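Local atomic coordinates of Lin0012 protein (Listeria innocua, PDB entry 3K17), a protein that probably phosphorylates phosphomevalonate with ATP in the mevalonate route to isopentenyl diphosphate, as a kinase of the GHMP family. Residues Y38-T42 with A122-V127; I128-M132 with K144-A148; N158-G162 with Y175-Q180. All coordinates share one frame; numbering follows the deposited sequence.

Contact 1 (Y38-T42 with A122-V127)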
ATOM      1  N   TYR A  38       9.360 -39.781 -11.699  1.00 15.98           N
ATOM      2  CA  TYR A  38       9.241 -39.362 -10.318  1.00 15.85           C
ATOM      3  C   TYR A  38       9.777 -38.024  -9.846  1.00 16.50           C
ATOM      4  O   TYR A  38      10.627 -37.382 -10.469  1.00 14.04           O
ATOM      5  CB  TYR A  38       9.909 -40.430  -9.440  1.00 16.85           C
ATOM      6  CG  TYR A  38       9.386 -41.833  -9.657  1.00 17.93           C
ATOM      7  CD1 TYR A  38       8.427 -42.373  -8.801  1.00 17.03           C
ATOM      8  CD2 TYR A  38       9.799 -42.593 -10.756  1.00 18.06           C
ATOM      9  CE1 TYR A  38       7.887 -43.618  -9.023  1.00 16.63           C
ATOM     10  CE2 TYR A  38       9.255 -43.860 -10.998  1.00 19.91           C
ATOM     11  CZ  TYR A  38       8.297 -44.360 -10.119  1.00 18.84           C
ATOM     12  OH  TYR A  38       7.734 -45.594 -10.320  1.00 18.25           O
ATOM     13  N   ILE A  39       9.245 -37.639  -8.696  1.00 15.63           N
ATOM     14  CA  ILE A  39       9.706 -36.484  -7.975  1.00 18.06           C
ATOM     15  C   ILE A  39      10.457 -37.244  -6.883  1.00 18.44           C
ATOM     16  O   ILE A  39       9.952 -38.255  -6.371  1.00 19.08           O
ATOM     17  CB  ILE A  39       8.537 -35.669  -7.378  1.00 19.99           C
ATOM     18  CG1 ILE A  39       8.133 -34.576  -8.383  1.00 20.97           C
ATOM     19  CG2 ILE A  39       8.944 -35.082  -6.025  1.00 16.10           C
ATOM     20  CD1 ILE A  39       6.995 -33.705  -7.946  1.00 28.76           C
ATOM     21  N   THR A  40      11.671 -36.808  -6.562  1.00 18.15           N
ATOM     22  CA  THR A  40      12.463 -37.475  -5.532  1.00 18.19           C
ATOM     23  C   THR A  40      12.766 -36.506  -4.400  1.00 18.26           C
ATOM     24  O   THR A  40      13.327 -35.436  -4.625  1.00 19.89           O
ATOM     25  CB  THR A  40      13.802 -37.991  -6.104  1.00 18.70           C
ATOM     26  OG1 THR A  40      13.539 -38.919  -7.159  1.00 21.32           O
ATOM     27  CG2 THR A  40      14.618 -38.689  -5.023  1.00 20.78           C
ATOM     28  N   LEU A  41      12.379 -36.874  -3.185  1.00 17.68           N
ATOM     29  CA  LEU A  41      12.640 -36.029  -2.026  1.00 17.79           C
ATOM     30  C   LEU A  41      13.624 -36.759  -1.105  1.00 19.79           C
ATOM     31  O   LEU A  41      13.330 -37.851  -0.610  1.00 17.64           O
ATOM     32  CB  LEU A  41      11.326 -35.724  -1.284  1.00 14.36           C
ATOM     33  CG  LEU A  41      11.411 -34.618  -0.226  1.00 17.82           C
ATOM     34  CD1 LEU A  41      10.026 -34.107   0.107  1.00 14.06           C
ATOM     35  CD2 LEU A  41      12.115 -35.143   1.030  1.00 17.98           C
ATOM     36  N   THR A  42      14.796 -36.163  -0.899  1.00 20.53           N
ATOM     37  CA  THR A  42      15.816 -36.750  -0.032  1.00 21.23           C
ATOM     38  C   THR A  42      15.839 -35.970   1.284  1.00 22.12           C
ATOM     39  O   THR A  42      16.011 -34.745   1.292  1.00 22.16           O
ATOM     40  CB  THR A  42      17.198 -36.711  -0.720  1.00 23.86           C
ATOM     41  OG1 THR A  42      17.116 -37.400  -1.976  1.00 21.98           O
ATOM     42  CG2 THR A  42      18.258 -37.391   0.146  1.00 23.73           C
ATOM     43  N   ALA A 122       2.414 -34.340  -6.812  1.00 12.45           N
ATOM     44  CA  ALA A 122       3.544 -35.212  -6.504  1.00 12.24           C
ATOM     45  C   ALA A 122       4.472 -34.613  -5.456  1.00 12.53           C
ATOM     46  O   ALA A 122       4.970 -35.317  -4.568  1.00 12.59           O
ATOM     47  CB  ALA A 122       4.316 -35.535  -7.773  1.00 11.47           C
ATOM     48  N   ALA A 123       4.708 -33.310  -5.552  1.00 13.53           N
ATOM     49  CA  ALA A 123       5.577 -32.643  -4.594  1.00 12.42           C
ATOM     50  C   ALA A 123       4.919 -32.662  -3.217  1.00 11.92           C
ATOM     51  O   ALA A 123       5.565 -32.938  -2.199  1.00 11.76           O
ATOM     52  CB  ALA A 123       5.839 -31.194  -5.041  1.00 14.83           C
ATOM     53  N   THR A 124       3.630 -32.353  -3.186  1.00 13.15           N
ATOM     54  CA  THR A 124       2.887 -32.351  -1.935  1.00 12.32           C
ATOM     55  C   THR A 124       2.972 -33.740  -1.270  1.00 14.17           C
ATOM     56  O   THR A 124       3.279 -33.865  -0.081  1.00 13.27           O
ATOM     57  CB  THR A 124       1.411 -32.001  -2.186  1.00 13.02           C
ATOM     58  OG1 THR A 124       1.326 -30.693  -2.763  1.00 14.12           O
ATOM     59  CG2 THR A 124       0.624 -32.016  -0.882  1.00 10.08           C
ATOM     60  N   VAL A 125       2.701 -34.776  -2.050  1.00 13.84           N
ATOM     61  CA  VAL A 125       2.736 -36.152  -1.545  1.00 13.51           C
ATOM     62  C   VAL A 125       4.138 -36.550  -1.076  1.00 15.45           C
ATOM     63  O   VAL A 125       4.278 -37.283  -0.098  1.00 16.83           O
ATOM     64  CB  VAL A 125       2.226 -37.147  -2.630  1.00 13.48           C
ATOM     65  CG1 VAL A 125       2.500 -38.598  -2.222  1.00 13.74           C
ATOM     66  CG2 VAL A 125       0.720 -36.949  -2.828  1.00 11.49           C
ATOM     67  N   ALA A 126       5.174 -36.058  -1.756  1.00 13.63           N
ATOM     68  CA  ALA A 126       6.544 -36.373  -1.375  1.00 15.45           C
ATOM     69  C   ALA A 126       6.856 -35.785   0.006  1.00 18.22           C
ATOM     70  O   ALA A 126       7.473 -36.446   0.851  1.00 18.49           O
ATOM     71  CB  ALA A 126       7.532 -35.831  -2.423  1.00 11.70           C
ATOM     72  N   VAL A 127       6.426 -34.546   0.236  1.00 15.12           N
ATOM     73  CA  VAL A 127       6.659 -33.906   1.520  1.00 13.57           C
ATOM     74  C   VAL A 127       5.925 -34.657   2.641  1.00 15.50           C
ATOM     75  O   VAL A 127       6.515 -34.968   3.683  1.00 14.04           O
ATOM     76  CB  VAL A 127       6.190 -32.424   1.496  1.00 13.94           C
ATOM     77  CG1 VAL A 127       6.166 -31.844   2.918  1.00  9.28           C
ATOM     78  CG2 VAL A 127       7.133 -31.602   0.598  1.00 11.38           C
TER
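I39 and L41 turn the same face of strand 37-45 onto the alanine-lined side of helix 119-135, and A126 receives methyl groups from both. With T40 between them directed the other way, the alternation expected of a beta strand accounts for this pairing. The local segment axes approach to 8.5 Å with 31° between their N-to-C directions, so strand and helix run roughly the same way. I39 carries the largest share of the contact and works through two branches. Its CG2 rests on the methyl of A126, CG2 to CB 3.9 Å. The other branch is extended at chi2 (180°), and this carries CD1 on to the preceding helical turn, where it meets A122 and the backbone N of A123. The separation of 3.2 Å between I39 CD1 and A122 CB is tighter than normal van der Waals contact, so the fine placement of that methyl is doubtful, although the neighbourhood is clear. L41 has CG anti to the backbone N (chi1 -168°), and its CD1 rests over the A126-V127 peptide, 3.5 Å from A126 O, with A126 CB and V127 CG2 nearby. A122 and A126 are one helical turn apart, joined by the backbone bond A126 N to A122 O of 2.9 Å; their small methyls let the helix backbone come close to the strand. M101 and I103 of strand 99-105 touch L41, while V125 faces helix 162-169 and V127 faces helix 76-91, which places the helix between sheet and outer helices. This layering of a helix on a mixed sheet is consistent with the N-terminal domain of GHMP kinases, related to the ribosomal protein S5 domain 2-like fold.

Contact 2 (I128-M132 with K144-A148)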
ATOM      1  N   ILE A 128       4.647 -34.957   2.426  1.00 12.91           N
ATOM      2  CA  ILE A 128       3.874 -35.652   3.454  1.00 15.41           C
ATOM      3  C   ILE A 128       4.500 -37.012   3.762  1.00 17.12           C
ATOM      4  O   ILE A 128       4.698 -37.359   4.928  1.00 17.80           O
ATOM      5  CB  ILE A 128       2.396 -35.837   3.025  1.00 17.27           C
ATOM      6  CG1 ILE A 128       1.721 -34.462   2.856  1.00 15.00           C
ATOM      7  CG2 ILE A 128       1.644 -36.706   4.058  1.00 15.98           C
ATOM      8  CD1 ILE A 128       1.748 -33.582   4.096  1.00 13.41           C
ATOM      9  N   ASN A 129       4.818 -37.777   2.723  1.00 18.37           N
ATOM     10  CA  ASN A 129       5.427 -39.084   2.935  1.00 19.40           C
ATOM     11  C   ASN A 129       6.770 -38.999   3.627  1.00 19.89           C
ATOM     12  O   ASN A 129       7.056 -39.794   4.524  1.00 19.03           O
ATOM     13  CB  ASN A 129       5.589 -39.843   1.625  1.00 19.73           C
ATOM     14  CG  ASN A 129       4.401 -40.723   1.328  1.00 22.40           C
ATOM     15  OD1 ASN A 129       3.712 -41.164   2.239  1.00 29.31           O
ATOM     16  ND2 ASN A 129       4.164 -41.000   0.057  1.00 26.16           N
ATOM     17  N   ALA A 130       7.593 -38.040   3.217  1.00 16.96           N
ATOM     18  CA  ALA A 130       8.908 -37.877   3.827  1.00 17.62           C
ATOM     19  C   ALA A 130       8.834 -37.524   5.314  1.00 18.02           C
ATOM     20  O   ALA A 130       9.579 -38.073   6.116  1.00 21.06           O
ATOM     21  CB  ALA A 130       9.708 -36.811   3.081  1.00 17.02           C
ATOM     22  N   LEU A 131       7.944 -36.612   5.690  1.00 19.78           N
ATOM     23  CA  LEU A 131       7.844 -36.212   7.093  1.00 18.83           C
ATOM     24  C   LEU A 131       7.153 -37.258   7.958  1.00 20.68           C
ATOM     25  O   LEU A 131       7.481 -37.401   9.137  1.00 19.78           O
ATOM     26  CB  LEU A 131       7.127 -34.859   7.229  1.00 17.96           C
ATOM     27  CG  LEU A 131       7.923 -33.648   6.699  1.00 19.56           C
ATOM     28  CD1 LEU A 131       7.075 -32.390   6.727  1.00 15.71           C
ATOM     29  CD2 LEU A 131       9.174 -33.463   7.536  1.00 18.43           C
HETATM   30  N   MSE A 132       6.189 -37.978   7.392  1.00 20.60           N
HETATM   31  CA  MSE A 132       5.513 -39.008   8.161  1.00 22.49           C
HETATM   32  C   MSE A 132       6.457 -40.192   8.370  1.00 22.64           C
HETATM   33  O   MSE A 132       6.532 -40.742   9.468  1.00 23.79           O
HETATM   34  CB  MSE A 132       4.232 -39.471   7.468  1.00 22.46           C
HETATM   35  CG  MSE A 132       3.113 -38.430   7.447  1.00 24.61           C
HETATM   36 SE   MSE A 132       2.648 -37.686   9.176  1.00 35.40          SE
HETATM   37  CE  MSE A 132       3.769 -36.088   9.130  1.00 28.91           C
ATOM     38  N   LYS A 144      -2.585 -39.943   5.395  1.00 18.71           N
ATOM     39  CA  LYS A 144      -1.603 -39.166   4.642  1.00 20.30           C
ATOM     40  C   LYS A 144      -2.280 -38.538   3.423  1.00 20.47           C
ATOM     41  O   LYS A 144      -1.988 -37.401   3.055  1.00 20.39           O
ATOM     42  CB  LYS A 144      -0.425 -40.052   4.224  1.00 20.96           C
ATOM     43  CG  LYS A 144       0.353 -40.588   5.423  1.00 20.37           C
ATOM     44  CD  LYS A 144       1.703 -41.182   5.056  1.00 21.80           C
ATOM     45  CE  LYS A 144       1.563 -42.494   4.297  1.00 25.82           C
ATOM     46  NZ  LYS A 144       2.898 -43.069   3.981  1.00 28.64           N
ATOM     47  N   PHE A 145      -3.205 -39.265   2.804  1.00 18.75           N
ATOM     48  CA  PHE A 145      -3.904 -38.708   1.659  1.00 17.55           C
ATOM     49  C   PHE A 145      -4.665 -37.465   2.106  1.00 16.95           C
ATOM     50  O   PHE A 145      -4.672 -36.453   1.411  1.00 15.84           O
ATOM     51  CB  PHE A 145      -4.912 -39.697   1.072  1.00 17.14           C
ATOM     52  CG  PHE A 145      -5.910 -39.049   0.164  1.00 17.16           C
ATOM     53  CD1 PHE A 145      -5.560 -38.689  -1.137  1.00 14.20           C
ATOM     54  CD2 PHE A 145      -7.184 -38.730   0.630  1.00 17.18           C
ATOM     55  CE1 PHE A 145      -6.464 -38.019  -1.957  1.00 13.95           C
ATOM     56  CE2 PHE A 145      -8.094 -38.057  -0.188  1.00 17.15           C
ATOM     57  CZ  PHE A 145      -7.729 -37.702  -1.486  1.00 14.79           C
ATOM     58  N   LYS A 146      -5.318 -37.558   3.263  1.00 18.21           N
ATOM     59  CA  LYS A 146      -6.093 -36.444   3.798  1.00 18.92           C
ATOM     60  C   LYS A 146      -5.223 -35.209   4.056  1.00 17.97           C
ATOM     61  O   LYS A 146      -5.634 -34.092   3.776  1.00 16.16           O
ATOM     62  CB  LYS A 146      -6.797 -36.854   5.099  1.00 23.06           C
ATOM     63  CG  LYS A 146      -7.913 -37.882   4.934  1.00 23.83           C
ATOM     64  CD  LYS A 146      -8.538 -38.184   6.289  1.00 26.50           C
ATOM     65  CE  LYS A 146      -9.630 -39.238   6.203  1.00 29.33           C
ATOM     66  NZ  LYS A 146     -10.203 -39.518   7.556  1.00 31.44           N
ATOM     67  N   LEU A 147      -4.038 -35.409   4.617  1.00 18.02           N
ATOM     68  CA  LEU A 147      -3.140 -34.287   4.868  1.00 17.42           C
ATOM     69  C   LEU A 147      -2.757 -33.663   3.522  1.00 15.87           C
ATOM     70  O   LEU A 147      -2.856 -32.455   3.338  1.00 15.72           O
ATOM     71  CB  LEU A 147      -1.878 -34.763   5.593  1.00 17.40           C
ATOM     72  CG  LEU A 147      -2.038 -35.239   7.041  1.00 20.37           C
ATOM     73  CD1 LEU A 147      -0.742 -35.888   7.509  1.00 18.98           C
ATOM     74  CD2 LEU A 147      -2.413 -34.061   7.942  1.00 20.19           C
ATOM     75  N   ALA A 148      -2.341 -34.506   2.581  1.00 14.43           N
ATOM     76  CA  ALA A 148      -1.933 -34.054   1.258  1.00 13.68           C
ATOM     77  C   ALA A 148      -3.072 -33.384   0.492  1.00 14.77           C
ATOM     78  O   ALA A 148      -2.858 -32.386  -0.214  1.00 14.58           O
ATOM     79  CB  ALA A 148      -1.379 -35.232   0.455  1.00 12.30           C
TER
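I128 lies across K144, L147 and A148 of the facing helix, its CG2 beside K144 CB (3.9 Å), its CD1 reaching L147 CB and its CG1 4.0 Å from A148 CB. The arrangement is a helix-helix packing within the GHMP kinase N-terminal fold: helices 119-135 and 141-156 follow each other in the chain, and their local axes pass 10.5 Å apart with a crossing angle of 127°. One turn beyond I128, selenomethionine M132 bends its chain so that SE approaches L147 CD1 at 4.2 Å, while its CB lies 3.9 Å from K144 CD. F88 of helix 76-91 touches both M132 and L147. The methylenes of K144 run alongside I128 and M132 but head the other way. A bend at chi3 (-70°) brings NZ to N129, whose side chain K144 meets nearly at right angles. One hydrogen bond joins the segments, K144 NZ to N129 OD1, 2.7 Å long, with a C=O...N angle of 154° and NZ tilted from the carbonyl plane.

Contact 3 (N158-G162 with Y175-Q180)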
ATOM      1  N   ASN A 158      -8.950 -25.248  -5.986  1.00 22.63           N
ATOM      2  CA  ASN A 158      -9.922 -26.081  -6.698  1.00 24.16           C
ATOM      3  C   ASN A 158      -9.271 -27.416  -7.029  1.00 22.70           C
ATOM      4  O   ASN A 158      -8.123 -27.658  -6.650  1.00 24.28           O
ATOM      5  CB  ASN A 158     -10.397 -25.393  -7.985  1.00 26.29           C
ATOM      6  CG  ASN A 158      -9.249 -24.974  -8.882  1.00 26.52           C
ATOM      7  OD1 ASN A 158      -8.368 -25.766  -9.183  1.00 28.02           O
ATOM      8  ND2 ASN A 158      -9.259 -23.722  -9.311  1.00 30.88           N
ATOM      9  N   GLY A 159      -9.999 -28.280  -7.729  1.00 22.32           N
ATOM     10  CA  GLY A 159      -9.467 -29.585  -8.082  1.00 19.86           C
ATOM     11  C   GLY A 159     -10.091 -30.688  -7.235  1.00 21.72           C
ATOM     12  O   GLY A 159     -10.593 -30.435  -6.134  1.00 19.32           O
ATOM     13  N   SER A 160     -10.044 -31.915  -7.743  1.00 19.37           N
ATOM     14  CA  SER A 160     -10.628 -33.068  -7.061  1.00 18.67           C
ATOM     15  C   SER A 160      -9.685 -33.785  -6.111  1.00 18.42           C
ATOM     16  O   SER A 160     -10.132 -34.549  -5.258  1.00 18.61           O
ATOM     17  CB  SER A 160     -11.098 -34.085  -8.096  1.00 18.08           C
ATOM     18  OG  SER A 160      -9.972 -34.645  -8.757  1.00 20.25           O
ATOM     19  N   CYS A 161      -8.385 -33.537  -6.263  1.00 16.19           N
ATOM     20  CA  CYS A 161      -7.368 -34.202  -5.467  1.00 16.65           C
ATOM     21  C   CYS A 161      -7.192 -35.649  -5.938  1.00 16.11           C
ATOM     22  O   CYS A 161      -6.589 -36.463  -5.253  1.00 15.84           O
ATOM     23  CB  CYS A 161      -7.705 -34.163  -3.976  1.00 15.44           C
ATOM     24  SG  CYS A 161      -7.406 -32.533  -3.244  1.00 19.41           S
ATOM     25  N   GLY A 162      -7.732 -35.959  -7.114  1.00 18.06           N
ATOM     26  CA  GLY A 162      -7.565 -37.293  -7.675  1.00 15.90           C
ATOM     27  C   GLY A 162      -6.089 -37.457  -8.013  1.00 14.94           C
ATOM     28  O   GLY A 162      -5.545 -38.566  -7.971  1.00 13.45           O
ATOM     29  N   TYR A 175     -10.759 -43.301  -8.453  1.00 21.04           N
ATOM     30  CA  TYR A 175     -10.845 -42.293  -7.400  1.00 18.21           C
ATOM     31  C   TYR A 175     -12.218 -41.644  -7.348  1.00 18.65           C
ATOM     32  O   TYR A 175     -12.713 -41.144  -8.361  1.00 20.52           O
ATOM     33  CB  TYR A 175      -9.799 -41.199  -7.634  1.00 15.85           C
ATOM     34  CG  TYR A 175      -9.916 -40.053  -6.656  1.00 18.08           C
ATOM     35  CD1 TYR A 175      -9.509 -40.201  -5.334  1.00 14.48           C
ATOM     36  CD2 TYR A 175     -10.472 -38.829  -7.042  1.00 16.47           C
ATOM     37  CE1 TYR A 175      -9.651 -39.161  -4.412  1.00 19.69           C
ATOM     38  CE2 TYR A 175     -10.619 -37.784  -6.125  1.00 18.53           C
ATOM     39  CZ  TYR A 175     -10.205 -37.957  -4.812  1.00 17.38           C
ATOM     40  OH  TYR A 175     -10.342 -36.933  -3.899  1.00 16.14           O
ATOM     41  N   THR A 176     -12.831 -41.645  -6.171  1.00 18.33           N
ATOM     42  CA  THR A 176     -14.134 -41.024  -6.005  1.00 19.59           C
ATOM     43  C   THR A 176     -14.004 -39.840  -5.055  1.00 20.41           C
ATOM     44  O   THR A 176     -13.750 -39.997  -3.857  1.00 22.72           O
ATOM     45  CB  THR A 176     -15.169 -42.020  -5.459  1.00 21.30           C
ATOM     46  OG1 THR A 176     -15.279 -43.122  -6.365  1.00 19.06           O
ATOM     47  CG2 THR A 176     -16.528 -41.345  -5.311  1.00 19.43           C
ATOM     48  N   THR A 177     -14.194 -38.655  -5.617  1.00 22.84           N
ATOM     49  CA  THR A 177     -14.064 -37.394  -4.903  1.00 22.48           C
ATOM     50  C   THR A 177     -14.879 -37.269  -3.624  1.00 23.65           C
ATOM     51  O   THR A 177     -16.074 -37.552  -3.604  1.00 25.08           O
ATOM     52  CB  THR A 177     -14.427 -36.223  -5.839  1.00 21.37           C
ATOM     53  OG1 THR A 177     -13.751 -36.397  -7.093  1.00 20.01           O
ATOM     54  CG2 THR A 177     -14.016 -34.887  -5.214  1.00 20.95           C
ATOM     55  N   PHE A 178     -14.213 -36.828  -2.561  1.00 21.78           N
ATOM     56  CA  PHE A 178     -14.852 -36.634  -1.268  1.00 21.36           C
ATOM     57  C   PHE A 178     -15.818 -35.459  -1.360  1.00 20.95           C
ATOM     58  O   PHE A 178     -15.823 -34.727  -2.351  1.00 22.66           O
ATOM     59  CB  PHE A 178     -13.785 -36.363  -0.202  1.00 21.00           C
ATOM     60  CG  PHE A 178     -12.891 -35.188  -0.521  1.00 20.77           C
ATOM     61  CD1 PHE A 178     -13.321 -33.883  -0.304  1.00 21.52           C
ATOM     62  CD2 PHE A 178     -11.615 -35.393  -1.037  1.00 18.88           C
ATOM     63  CE1 PHE A 178     -12.486 -32.790  -0.594  1.00 23.24           C
ATOM     64  CE2 PHE A 178     -10.775 -34.309  -1.333  1.00 22.53           C
ATOM     65  CZ  PHE A 178     -11.212 -33.011  -1.111  1.00 22.49           C
ATOM     66  N   ASP A 179     -16.633 -35.279  -0.327  1.00 23.60           N
ATOM     67  CA  ASP A 179     -17.603 -34.190  -0.303  1.00 23.64           C
ATOM     68  C   ASP A 179     -16.874 -32.864  -0.099  1.00 24.08           C
ATOM     69  O   ASP A 179     -16.564 -32.477   1.026  1.00 20.40           O
ATOM     70  CB  ASP A 179     -18.609 -34.406   0.827  1.00 25.57           C
ATOM     71  CG  ASP A 179     -19.806 -33.485   0.720  1.00 26.97           C
ATOM     72  OD1 ASP A 179     -19.631 -32.319   0.308  1.00 23.27           O
ATOM     73  OD2 ASP A 179     -20.922 -33.927   1.061  1.00 31.73           O
ATOM     74  N   GLN A 180     -16.617 -32.181  -1.210  1.00 25.50           N
ATOM     75  CA  GLN A 180     -15.901 -30.908  -1.235  1.00 27.34           C
ATOM     76  C   GLN A 180     -16.450 -29.837  -0.299  1.00 27.23           C
ATOM     77  O   GLN A 180     -15.708 -29.241   0.485  1.00 25.08           O
ATOM     78  CB  GLN A 180     -15.893 -30.366  -2.664  1.00 30.41           C
ATOM     79  CG  GLN A 180     -15.175 -31.263  -3.669  1.00 33.34           C
ATOM     80  CD  GLN A 180     -13.770 -30.776  -3.986  1.00 32.24           C
ATOM     81  OE1 GLN A 180     -12.998 -30.469  -3.090  1.00 37.01           O
ATOM     82  NE2 GLN A 180     -13.439 -30.713  -5.269  1.00 33.97           N
TER
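An ST turn at the start of helix 162-169, in which S160 OG accepts from G162 N at 3.1 Å, forms the surface on which Y175 and the chain after it close in this GHMP kinase fold. The turn lies in the loop after helix 141-156; C161 occupies the N-cap position with a left-handed backbone conformation. Y175, the last but one residue of strand 172-176, has CG anti to its backbone N (chi1 175°), and its ring reaches across the turn. G162 CA sits over one ring face, 3.6 Å from the centroid and 23° off the normal, a CH-pi contact that the bare glycine backbone allows at such close quarters. At the far end of the same ring, the phenol donates from Y175 OH to S160 O, 2.8 Å away; this acceptor lies near the ring plane, so the ring is met on a face by G162 and at its edge by S160 O. Beyond the strand, T177 OG1 stands 3.7 Å from S160 CB, although its hydrogen bond goes to the carbonyl of V23. F178 presents CE2 to C161 CB, and the sulfur C161 SG lies at its ring edge, 5.5 Å from the centroid, a sulfur-aromatic contact; W200 meets F178 edge-to-face. Q180, the first residue of helix 180-187, completes the seam. Its side chain bends at chi2, bringing the amide back to the loop, and NE2 also bonds to V24 O, while the buried OE1 has no partner in the model. The bond Q180 NE2 to G159 O measures 3.0 Å, with an N-H...O angle of 161°; G159 O lies near the amide plane of Q180, whereas NE2 stands above the carbonyl plane of G159.

How the contacts relate
The three contacts follow one another along the chain, each closing before the next opens, and all lie within about 15 Å of the chain's centre, measured between centres. Contacts 1 and 2 share helix 119-135, one on its sheet-facing side and the other on a flank; their centres are about 10 Å apart and they touch, for instance L41 CD2 on A130 CB at 3.6 Å. Contact 3 lies about 17 Å from contact 2, centre to centre, and meets it where F145 CZ comes 3.6 Å from Y175 OH. Contacts 1 and 3 have centres about 20 Å apart and do not touch, yet both reach the same mixed sheet. Helices 119-135 and 141-156 thus tie two regions of that sheet into one packed unit.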